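Local coordinates for N-acetylneuraminate lyase (Fusobacterium nucleatum subsp. nucleatum ATCC 25586, PDB 5ZKA), which is a lyase of the dihydrodipicolinate synthetase family, folded as a TIM barrel with parallel strands ringed by helices, at residues 242-245 and 246-250; 227-230 and 231-234; 131-134 and 135-139; 120-124 and 125-129. All coordinates share one frame; numbering follows the deposited sequence.

Contact 1: 242-245 and 246-250; sequences IDEA and LKIQH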
loop_
_atom_site.group_PDB
_atom_site.type_symbol
_atom_site.label_atom_id
_atom_site.label_comp_id
_atom_site.label_asym_id
_atom_site.label_seq_id
_atom_site.Cartn_x
_atom_site.Cartn_y
_atom_site.Cartn_z
ATOM N N ILE A 242 -5.630 -1.637 -17.537
ATOM C CA ILE A 242 -4.749 -1.826 -16.383
ATOM C C ILE A 242 -3.376 -2.314 -16.826
ATOM O O ILE A 242 -2.345 -1.872 -16.302
ATOM C CB ILE A 242 -5.388 -2.796 -15.376
ATOM C CG1 ILE A 242 -6.655 -2.192 -14.801
ATOM C CG2 ILE A 242 -4.410 -3.109 -14.250
ATOM C CD1 ILE A 242 -6.377 -1.041 -13.891
ATOM N N ASP A 243 -3.340 -3.249 -17.779
ATOM C CA ASP A 243 -2.069 -3.783 -18.254
ATOM C C ASP A 243 -1.172 -2.672 -18.780
ATOM O O ASP A 243 0.023 -2.624 -18.469
ATOM C CB ASP A 243 -2.313 -4.832 -19.339
ATOM C CG ASP A 243 -2.816 -6.149 -18.770
ATOM O OD1 ASP A 243 -2.862 -6.280 -17.527
ATOM O OD2 ASP A 243 -3.170 -7.050 -19.565
ATOM N N GLU A 244 -1.729 -1.769 -19.589
ATOM C CA GLU A 244 -0.927 -0.656 -20.085
ATOM C C GLU A 244 -0.521 0.283 -18.951
ATOM O O GLU A 244 0.601 0.805 -18.948
ATOM C CB GLU A 244 -1.691 0.104 -21.171
ATOM C CG GLU A 244 -0.897 1.260 -21.756
ATOM C CD GLU A 244 -1.399 1.704 -23.117
ATOM O OE1 GLU A 244 -2.526 1.313 -23.495
ATOM O OE2 GLU A 244 -0.666 2.456 -23.800
ATOM N N ALA A 245 -1.418 0.508 -17.978
ATOM C CA ALA A 245 -1.102 1.423 -16.882
ATOM C C ALA A 245 0.029 0.881 -16.020
ATOM O O ALA A 245 0.859 1.653 -15.518
ATOM C CB ALA A 245 -2.341 1.689 -16.028
ATOM N N LEU A 246 0.080 -0.447 -15.841
ATOM C CA LEU A 246 1.149 -1.051 -15.050
ATOM C C LEU A 246 2.498 -0.900 -15.731
ATOM O O LEU A 246 3.510 -0.655 -15.060
ATOM C CB LEU A 246 0.846 -2.531 -14.789
ATOM C CG LEU A 246 1.868 -3.319 -13.967
ATOM C CD1 LEU A 246 2.114 -2.633 -12.634
ATOM C CD2 LEU A 246 1.406 -4.771 -13.723
ATOM N N LYS A 247 2.542 -1.068 -17.061
ATOM C CA LYS A 247 3.795 -0.879 -17.789
ATOM C C LYS A 247 4.330 0.526 -17.592
ATOM O O LYS A 247 5.536 0.717 -17.389
ATOM C CB LYS A 247 3.604 -1.173 -19.282
ATOM C CG LYS A 247 3.392 -2.649 -19.584
ATOM C CD LYS A 247 3.736 -2.982 -21.035
ATOM C CE LYS A 247 3.350 -4.415 -21.361
ATOM N NZ LYS A 247 1.884 -4.635 -21.203
ATOM N N ILE A 248 3.441 1.520 -17.626
ATOM C CA ILE A 248 3.872 2.907 -17.463
ATOM C C ILE A 248 4.224 3.209 -16.005
ATOM O O ILE A 248 5.156 3.980 -15.735
ATOM C CB ILE A 248 2.786 3.842 -18.016
ATOM C CG1 ILE A 248 2.584 3.563 -19.512
ATOM C CG2 ILE A 248 3.152 5.304 -17.771
ATOM C CD1 ILE A 248 1.345 4.195 -20.105
ATOM N N GLN A 249 3.528 2.603 -15.042
ATOM C CA GLN A 249 3.958 2.739 -13.647
ATOM C C GLN A 249 5.331 2.112 -13.434
ATOM O O GLN A 249 6.151 2.637 -12.666
ATOM C CB GLN A 249 2.939 2.103 -12.703
ATOM C CG GLN A 249 3.258 2.303 -11.219
ATOM C CD GLN A 249 2.886 3.698 -10.761
ATOM O OE1 GLN A 249 1.705 4.023 -10.684
ATOM N NE2 GLN A 249 3.887 4.536 -10.486
ATOM N N HIS A 250 5.598 0.984 -14.105
ATOM C CA HIS A 250 6.909 0.351 -14.001
ATOM C C HIS A 250 8.004 1.279 -14.517
ATOM O O HIS A 250 9.064 1.416 -13.898
ATOM C CB HIS A 250 6.923 -0.956 -14.794
ATOM C CG HIS A 250 6.363 -2.142 -14.063
ATOM N ND1 HIS A 250 6.480 -2.314 -12.701
ATOM C CD2 HIS A 250 5.749 -3.257 -14.531
ATOM C CE1 HIS A 250 5.932 -3.470 -12.357
ATOM N NE2 HIS A 250 5.480 -4.061 -13.449
HETATM O O HOH W 1 1.408 -4.917 -17.849
#

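Contact 2: 227-230 and 231-234; sequences GIRA and KQIF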
loop_
_atom_site.group_PDB
_atom_site.type_symbol
_atom_site.label_atom_id
_atom_site.label_comp_id
_atom_site.label_asym_id
_atom_site.label_seq_id
_atom_site.Cartn_x
_atom_site.Cartn_y
_atom_site.Cartn_z
ATOM N N GLY A 227 4.900 14.422 -15.583
ATOM C CA GLY A 227 3.452 14.552 -15.558
ATOM C C GLY A 227 2.731 13.880 -16.712
ATOM O O GLY A 227 1.558 13.516 -16.579
ATOM N N ILE A 228 3.395 13.739 -17.869
ATOM C CA ILE A 228 2.763 13.068 -19.009
ATOM C C ILE A 228 2.422 11.628 -18.647
ATOM O O ILE A 228 1.274 11.186 -18.794
ATOM C CB ILE A 228 3.667 13.136 -20.254
ATOM C CG1 ILE A 228 3.852 14.587 -20.695
ATOM C CG2 ILE A 228 3.089 12.296 -21.416
ATOM C CD1 ILE A 228 2.560 15.332 -20.882
ATOM N N ARG A 229 3.419 10.877 -18.164
ATOM C CA ARG A 229 3.184 9.486 -17.770
ATOM C C ARG A 229 2.162 9.390 -16.646
ATOM O O ARG A 229 1.329 8.477 -16.632
ATOM C CB ARG A 229 4.493 8.827 -17.325
ATOM C CG ARG A 229 5.389 8.332 -18.470
ATOM C CD ARG A 229 6.538 7.496 -17.900
ATOM N NE ARG A 229 7.498 7.163 -18.943
ATOM C CZ ARG A 229 8.602 7.855 -19.197
ATOM N NH1 ARG A 229 8.887 8.925 -18.461
ATOM N NH2 ARG A 229 9.411 7.485 -20.196
ATOM N N ALA A 230 2.214 10.320 -15.691
ATOM C CA ALA A 230 1.301 10.258 -14.552
ATOM C C ALA A 230 -0.150 10.365 -14.995
ATOM O O ALA A 230 -1.013 9.628 -14.505
ATOM C CB ALA A 230 1.626 11.365 -13.553
ATOM N N LYS A 231 -0.448 11.296 -15.904
ATOM C CA LYS A 231 -1.803 11.376 -16.437
ATOM C C LYS A 231 -2.182 10.102 -17.188
ATOM O O LYS A 231 -3.332 9.655 -17.117
ATOM C CB LYS A 231 -1.941 12.595 -17.351
ATOM C CG LYS A 231 -2.016 13.910 -16.611
ATOM C CD LYS A 231 -2.384 15.040 -17.565
ATOM C CE LYS A 231 -3.881 15.231 -17.653
ATOM N NZ LYS A 231 -4.178 16.600 -18.142
ATOM N N GLN A 232 -1.234 9.504 -17.916
ATOM C CA GLN A 232 -1.524 8.244 -18.605
ATOM C C GLN A 232 -1.921 7.155 -17.609
ATOM O O GLN A 232 -2.960 6.503 -17.770
ATOM C CB GLN A 232 -0.312 7.794 -19.429
ATOM C CG GLN A 232 -0.056 8.617 -20.682
ATOM C CD GLN A 232 1.283 8.294 -21.339
ATOM O OE1 GLN A 232 2.145 7.635 -20.747
ATOM N NE2 GLN A 232 1.463 8.766 -22.567
ATOM N N ILE A 233 -1.098 6.934 -16.577
ATOM C CA ILE A 233 -1.427 5.920 -15.563
ATOM C C ILE A 233 -2.834 6.151 -15.029
ATOM O O ILE A 233 -3.683 5.248 -15.035
ATOM C CB ILE A 233 -0.397 5.929 -14.421
ATOM C CG1 ILE A 233 1.002 5.525 -14.911
ATOM C CG2 ILE A 233 -0.874 5.016 -13.269
ATOM C CD1 ILE A 233 2.133 5.868 -13.908
ATOM N N PHE A 234 -3.103 7.385 -14.588
ATOM C CA PHE A 234 -4.399 7.741 -14.010
ATOM C C PHE A 234 -5.539 7.446 -14.982
ATOM O O PHE A 234 -6.505 6.759 -14.633
ATOM C CB PHE A 234 -4.373 9.222 -13.625
ATOM C CG PHE A 234 -5.551 9.673 -12.811
ATOM C CD1 PHE A 234 -5.839 9.082 -11.589
ATOM C CD2 PHE A 234 -6.364 10.708 -13.265
ATOM C CE1 PHE A 234 -6.923 9.508 -10.845
ATOM C CE2 PHE A 234 -7.449 11.143 -12.526
ATOM C CZ PHE A 234 -7.732 10.543 -11.317
#

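Contact 3: 131-134 and 135-139; sequences EIKD and YYETI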
loop_
_atom_site.group_PDB
_atom_site.type_symbol
_atom_site.label_atom_id
_atom_site.label_comp_id
_atom_site.label_asym_id
_atom_site.label_seq_id
_atom_site.Cartn_x
_atom_site.Cartn_y
_atom_site.Cartn_z
ATOM N N GLU A 131 -7.159 19.554 19.251
ATOM C CA GLU A 131 -6.423 20.751 18.855
ATOM C C GLU A 131 -6.229 20.803 17.348
ATOM O O GLU A 131 -6.336 21.874 16.741
ATOM C CB GLU A 131 -5.093 20.804 19.601
ATOM C CG GLU A 131 -5.326 21.014 21.090
ATOM C CD GLU A 131 -4.124 20.723 21.971
ATOM O OE1 GLU A 131 -3.261 19.908 21.578
ATOM O OE2 GLU A 131 -4.067 21.310 23.079
ATOM N N ILE A 132 -5.965 19.651 16.725
ATOM C CA ILE A 132 -5.845 19.583 15.270
ATOM C C ILE A 132 -7.153 19.996 14.605
ATOM O O ILE A 132 -7.161 20.699 13.582
ATOM C CB ILE A 132 -5.425 18.160 14.855
ATOM C CG1 ILE A 132 -3.969 17.902 15.261
ATOM C CG2 ILE A 132 -5.664 17.932 13.378
ATOM C CD1 ILE A 132 -3.512 16.464 15.078
ATOM N N LYS A 133 -8.280 19.561 15.176
ATOM C CA LYS A 133 -9.585 19.911 14.627
ATOM C C LYS A 133 -9.824 21.413 14.714
ATOM O O LYS A 133 -10.296 22.041 13.758
ATOM C CB LYS A 133 -10.683 19.148 15.381
ATOM C CG LYS A 133 -12.085 19.330 14.806
ATOM C CD LYS A 133 -13.073 18.383 15.494
ATOM C CE LYS A 133 -14.500 18.657 15.060
ATOM N NZ LYS A 133 -15.485 18.085 16.019
ATOM N N ASP A 134 -9.516 22.002 15.871
ATOM C CA ASP A 134 -9.662 23.445 16.051
ATOM C C ASP A 134 -8.838 24.208 15.025
ATOM O O ASP A 134 -9.269 25.248 14.507
ATOM C CB ASP A 134 -9.225 23.807 17.470
ATOM C CG ASP A 134 -9.553 25.235 17.851
ATOM O OD1 ASP A 134 -10.243 25.937 17.079
ATOM O OD2 ASP A 134 -9.110 25.646 18.946
ATOM N N TYR A 135 -7.638 23.707 14.737
ATOM C CA TYR A 135 -6.756 24.344 13.764
ATOM C C TYR A 135 -7.402 24.378 12.387
ATOM O O TYR A 135 -7.490 25.437 11.756
ATOM C CB TYR A 135 -5.426 23.590 13.774
ATOM C CG TYR A 135 -4.468 23.690 12.606
ATOM C CD1 TYR A 135 -4.606 22.868 11.489
ATOM C CD2 TYR A 135 -3.352 24.516 12.676
ATOM C CE1 TYR A 135 -3.697 22.913 10.449
ATOM C CE2 TYR A 135 -2.423 24.556 11.636
ATOM C CZ TYR A 135 -2.608 23.758 10.529
ATOM O OH TYR A 135 -1.690 23.777 9.504
ATOM N N TYR A 136 -7.903 23.230 11.923
ATOM C CA TYR A 136 -8.545 23.182 10.613
ATOM C C TYR A 136 -9.797 24.043 10.582
ATOM O O TYR A 136 -10.003 24.827 9.648
ATOM C CB TYR A 136 -8.876 21.740 10.245
ATOM C CG TYR A 136 -7.661 21.008 9.716
ATOM C CD1 TYR A 136 -7.030 21.434 8.546
ATOM C CD2 TYR A 136 -7.133 19.913 10.395
ATOM C CE1 TYR A 136 -5.907 20.774 8.055
ATOM C CE2 TYR A 136 -6.018 19.250 9.914
ATOM C CZ TYR A 136 -5.410 19.692 8.745
ATOM O OH TYR A 136 -4.299 19.056 8.255
ATOM N N GLU A 137 -10.648 23.915 11.599
ATOM C CA GLU A 137 -11.893 24.672 11.591
ATOM C C GLU A 137 -11.628 26.164 11.670
ATOM O O GLU A 137 -12.383 26.954 11.091
ATOM C CB GLU A 137 -12.796 24.221 12.741
ATOM C CG GLU A 137 -13.047 22.722 12.737
ATOM C CD GLU A 137 -14.510 22.365 12.821
ATOM O OE1 GLU A 137 -15.008 22.165 13.949
ATOM O OE2 GLU A 137 -15.153 22.272 11.754
ATOM N N THR A 138 -10.565 26.561 12.375
ATOM C CA THR A 138 -10.245 27.978 12.501
ATOM C C THR A 138 -9.798 28.559 11.164
ATOM O O THR A 138 -10.224 29.654 10.781
ATOM C CB THR A 138 -9.167 28.182 13.572
ATOM O OG1 THR A 138 -9.679 27.803 14.861
ATOM C CG2 THR A 138 -8.699 29.631 13.611
ATOM N N ILE A 139 -8.939 27.845 10.436
ATOM C CA ILE A 139 -8.519 28.358 9.137
ATOM C C ILE A 139 -9.721 28.510 8.217
ATOM O O ILE A 139 -9.852 29.512 7.501
ATOM C CB ILE A 139 -7.436 27.454 8.517
ATOM C CG1 ILE A 139 -6.232 27.346 9.462
ATOM C CG2 ILE A 139 -7.018 28.006 7.150
ATOM C CD1 ILE A 139 -5.227 26.245 9.079
#

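Contact 4: 120-124 and 125-129; sequences VTPFY and YKFDF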
loop_
_atom_site.group_PDB
_atom_site.type_symbol
_atom_site.label_atom_id
_atom_site.label_comp_id
_atom_site.label_asym_id
_atom_site.label_seq_id
_atom_site.Cartn_x
_atom_site.Cartn_y
_atom_site.Cartn_z
ATOM N N VAL A 120 -1.053 21.396 6.191
ATOM C CA VAL A 120 -0.477 20.227 6.841
ATOM C C VAL A 120 -0.977 20.152 8.286
ATOM O O VAL A 120 -1.284 21.171 8.916
ATOM C CB VAL A 120 1.059 20.283 6.780
ATOM C CG1 VAL A 120 1.579 21.544 7.471
ATOM C CG2 VAL A 120 1.680 19.012 7.377
ATOM N N THR A 121 -1.087 18.932 8.813
ATOM C CA THR A 121 -1.405 18.804 10.227
ATOM C C THR A 121 -0.353 19.551 11.049
ATOM O O THR A 121 0.840 19.481 10.738
ATOM C CB THR A 121 -1.460 17.332 10.648
ATOM O OG1 THR A 121 -0.214 16.693 10.339
ATOM C CG2 THR A 121 -2.590 16.607 9.913
ATOM N N PRO A 122 -0.751 20.306 12.075
ATOM C CA PRO A 122 0.259 20.986 12.894
ATOM C C PRO A 122 1.170 19.948 13.538
ATOM O O PRO A 122 0.724 18.871 13.933
ATOM C CB PRO A 122 -0.570 21.757 13.933
ATOM C CG PRO A 122 -1.865 21.052 13.982
ATOM C CD PRO A 122 -2.113 20.488 12.608
ATOM N N PHE A 123 2.462 20.261 13.604
ATOM C CA PHE A 123 3.477 19.263 13.926
ATOM C C PHE A 123 4.479 19.879 14.904
ATOM O O PHE A 123 4.286 20.995 15.394
ATOM C CB PHE A 123 4.132 18.745 12.632
ATOM C CG PHE A 123 4.736 19.830 11.775
ATOM C CD1 PHE A 123 3.975 20.489 10.820
ATOM C CD2 PHE A 123 6.071 20.175 11.917
ATOM C CE1 PHE A 123 4.531 21.489 10.028
ATOM C CE2 PHE A 123 6.639 21.166 11.124
ATOM C CZ PHE A 123 5.862 21.828 10.187
ATOM N N TYR A 124 5.555 19.125 15.168
ATOM C CA TYR A 124 6.579 19.364 16.184
ATOM C C TYR A 124 5.994 19.125 17.573
ATOM O O TYR A 124 6.293 18.101 18.199
ATOM C CB TYR A 124 7.210 20.758 16.081
ATOM C CG TYR A 124 8.398 20.925 17.015
ATOM C CD1 TYR A 124 9.649 20.383 16.701
ATOM C CD2 TYR A 124 8.261 21.591 18.222
ATOM C CE1 TYR A 124 10.736 20.527 17.566
ATOM C CE2 TYR A 124 9.335 21.733 19.099
ATOM C CZ TYR A 124 10.565 21.200 18.770
ATOM O OH TYR A 124 11.613 21.354 19.652
ATOM N N TYR A 125 5.157 20.039 18.063
ATOM C CA TYR A 125 4.457 19.773 19.313
ATOM C C TYR A 125 3.478 18.623 19.118
ATOM O O TYR A 125 2.993 18.375 18.014
ATOM C CB TYR A 125 3.714 21.014 19.802
ATOM C CG TYR A 125 4.629 22.169 20.094
ATOM C CD1 TYR A 125 5.361 22.211 21.276
ATOM C CD2 TYR A 125 4.767 23.221 19.191
ATOM C CE1 TYR A 125 6.205 23.278 21.553
ATOM C CE2 TYR A 125 5.602 24.299 19.468
ATOM C CZ TYR A 125 6.325 24.316 20.634
ATOM O OH TYR A 125 7.167 25.373 20.913
ATOM N N LYS A 126 3.193 17.907 20.206
ATOM C CA LYS A 126 2.284 16.763 20.123
ATOM C C LYS A 126 0.858 17.243 20.393
ATOM O O LYS A 126 0.289 17.024 21.460
ATOM C CB LYS A 126 2.714 15.664 21.092
ATOM C CG LYS A 126 4.146 15.163 20.883
ATOM C CD LYS A 126 4.286 14.380 19.581
ATOM C CE LYS A 126 5.635 13.666 19.489
ATOM N NZ LYS A 126 5.842 13.047 18.150
ATOM N N PHE A 127 0.269 17.911 19.398
ATOM C CA PHE A 127 -1.116 18.343 19.545
ATOM C C PHE A 127 -2.035 17.128 19.594
ATOM O O PHE A 127 -1.796 16.130 18.912
ATOM C CB PHE A 127 -1.518 19.260 18.394
ATOM C CG PHE A 127 -0.700 20.520 18.310
ATOM C CD1 PHE A 127 -0.879 21.539 19.226
ATOM C CD2 PHE A 127 0.256 20.673 17.317
ATOM C CE1 PHE A 127 -0.120 22.694 19.157
ATOM C CE2 PHE A 127 1.020 21.826 17.241
ATOM C CZ PHE A 127 0.830 22.838 18.156
ATOM N N ASP A 128 -3.078 17.191 20.423
ATOM C CA ASP A 128 -4.024 16.087 20.386
ATOM C C ASP A 128 -5.060 16.374 19.303
ATOM O O ASP A 128 -5.031 17.422 18.645
ATOM C CB ASP A 128 -4.624 15.817 21.774
ATOM C CG ASP A 128 -5.564 16.906 22.259
ATOM O OD1 ASP A 128 -6.099 17.690 21.442
ATOM O OD2 ASP A 128 -5.779 16.964 23.496
ATOM N N PHE A 129 -5.974 15.430 19.079
ATOM C CA PHE A 129 -6.836 15.579 17.912
ATOM C C PHE A 129 -7.774 16.770 18.050
ATOM O O PHE A 129 -8.062 17.452 17.059
ATOM C CB PHE A 129 -7.651 14.322 17.635
ATOM C CG PHE A 129 -8.576 14.502 16.478
ATOM C CD1 PHE A 129 -8.063 14.571 15.185
ATOM C CD2 PHE A 129 -9.933 14.698 16.677
ATOM C CE1 PHE A 129 -8.902 14.774 14.106
ATOM C CE2 PHE A 129 -10.779 14.908 15.598
ATOM C CZ PHE A 129 -10.263 14.947 14.315
#

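Contact 1: 242-245 and 246-250
Ile242 O and Ala245 O accept the amides of Leu246 and Gln249 at 2.9 Å each, while Lys247 N to Asp243 O (3.3 Å) and Ile248 N to Glu244 O (3.2 Å) are longer members of the same i to i+4 ladder. Lys247 folds back along the preceding turn: its CG lies 3.5 Å from Asp243 O, and the bend at chi4 (61°) brings the ammonium back toward that carbonyl. A water donates to Asp243 O at 2.7 Å and accepts a weak bond from Lys247 NZ, a weak water bridge from the ammonium to the carbonyl. Glu244 and Ile248 run side by side, with Glu244 CG 4.0 Å from Ile248 CD1. This is the opening of helix 242-262, which packs on helix 223-237, the last barrel helix of the TIM fold, through Glu244 and Ile248, and on helix 207-212 through Ala245, Leu246 and Gln249. Gln249 leaves the helix on that inner side, where OE1 is hydrogen-bonded to Leu208 N and NE2 to Asn253 OD1. At the interface with another chain, Leu246 CD1 sits 3.7 Å above one face of the His250 ring, toward its rim, and His250 ND1 is hydrogen-bonded to an acidic side chain of that chain.

Contact 2: 227-230 and 231-234
Gln232 lies back across Ile228 and Arg229, one turn earlier in the same helix. Its CG is set beside its backbone N (chi1 -72°) and the chain is extended beyond, which brings CG to 3.5 Å from Ile228 O and lays the terminal amide beside both earlier side chains. There the amide splits its contacts: NE2 lies 4.1 Å from Ile228 CG2, and OE1 lies 3.7 Å from Arg229 CA and near its CG. The Arg229 guanidinium plane stands at 87° to the amide; NH2 is bonded to Phe304 O and NH1 to Asn226 OD1. Ile233 directs CG1 back to 3.4 Å from Arg229 O, the carbonyl that also accepts Ile233 N at 2.9 Å in a nearly straight bond. Lys231 starts likewise, with CG near Gly227 O, but a bend at chi3 (90°) directs its ammonium to a salt bridge with Asp54 and a hydrogen bond to Lys52 O. Phe234 and Lys231 rest on Ile21 of strand 20-24, while Ala230 and Ile233 pack on Leu207. Such a helix, following the eighth strand and lying against the first, is the eighth helix, closing the ring of a TIM barrel.

Contact 3: 131-134 and 135-139
Asp134 and Thr138 are joined by two hydrogen bonds in helix 129-143, the helix of the beta-alpha-beta unit between parallel strands 117-120 and 147-150 of the TIM barrel. Thr138 holds OG1 beside its own amide (chi1 -65°), so hydroxyl and N-H both reach back to Asp134 O, at 2.6 Å from OG1 and 2.8 Å from N. The two donors come from opposite faces of the carbonyl plane, and this double grip fixes the rotation of the hydroxyl-bearing carbon. Asp134 OD1 also lies 3.0 Å from Thr138 OG1.

A turn apart, Lys133 and Glu137 run alongside one another: Lys133 CE lies 3.7 Å from Glu137 OE1, but NZ stops at 4.6 Å, beyond a salt bridge, and has a long, weak ion pair with Glu167. The other oxygen of the bent glutamate, OE2, is hydrogen-bonded to Asn171 ND2. On the inner side, Ile132 CG2 packs against Tyr136 CE2 at 3.7 Å.

Behind this first shell the side chains are layered. Tyr135 puts its CD1 edge 3.9 Å above the middle of the Tyr136 ring, and Ile139 CD1 lies 3.8 Å over the centre of the Tyr135 face. Ile139 and both tyrosines touch strand 117-120 or 147-150 or the loop after the former, so this face is turned to the barrel wall. The phenol ends are then held by backbone atoms: Tyr135 OH is hydrogen-bonded to Ser96 N, and Tyr136 OH to Ala119 O.

Contact 4: 120-124 and 125-129
Pro122 and Phe127 make the tight part of this loop: Pro122 CB lies 3.6 Å from Phe127 CD2 and 3.7 Å from Phe127 CE2, approaching the ring obliquely. The proline is buried, with Ile132 and Tyr135 of the following helix also packed on it, and Tyr125 CB lies 3.7 Å above one face of the Phe127 ring. Residues 120-129 form the connection from the fourth strand, 117-120, to helix 129-143, at the strand end where active sites of TIM barrels lie. The chain turns sharply twice. Phe123 O and Tyr125 N are 3.0 Å apart in a weak bond bent to 123°, with Tyr124 at positive phi (71°) between them; then Lys126 centres an inverse gamma turn closed by a weak Phe127 N to Tyr125 O bond. Asp128 caps the helix, OD1 reaching Glu131 N, and Glu131 OE1 takes the Asp128 amide, a capping box.

The outer side is looser and exposed. There Tyr124 and Tyr125 form a T-shaped pair, planes at 89° and centroids 5.2 Å apart: CD2 on the edge of Tyr124 points over the centre of the Tyr125 face, 3.9 Å above it. Both tyrosines touch a crystal neighbour.

The four contacts form two neighbouring pairs on different sides of the barrel. Contacts 1 and 2 belong to successive helices that pack together, Ile248 CG2 meeting Ile233 CG1 at 3.6 Å; contacts 4 and 3 are a loop and the helix it leads into, linked by a probable hydrogen bond of Tyr135 OH with Val120 O. The centres of contacts 2 and 3 are about 34 Å apart, on opposite sides of the chain's centre. Contacts 1 to 3 are partly buried helix turns with i to i+4 bonds, kinked at 228-229 in contact 2, whereas contact 4 is a surface loop with weak backbone bonds and aromatic packing. Contact 1 reaches another chain; contacts 2 and 3 turn their inner faces to barrel strands.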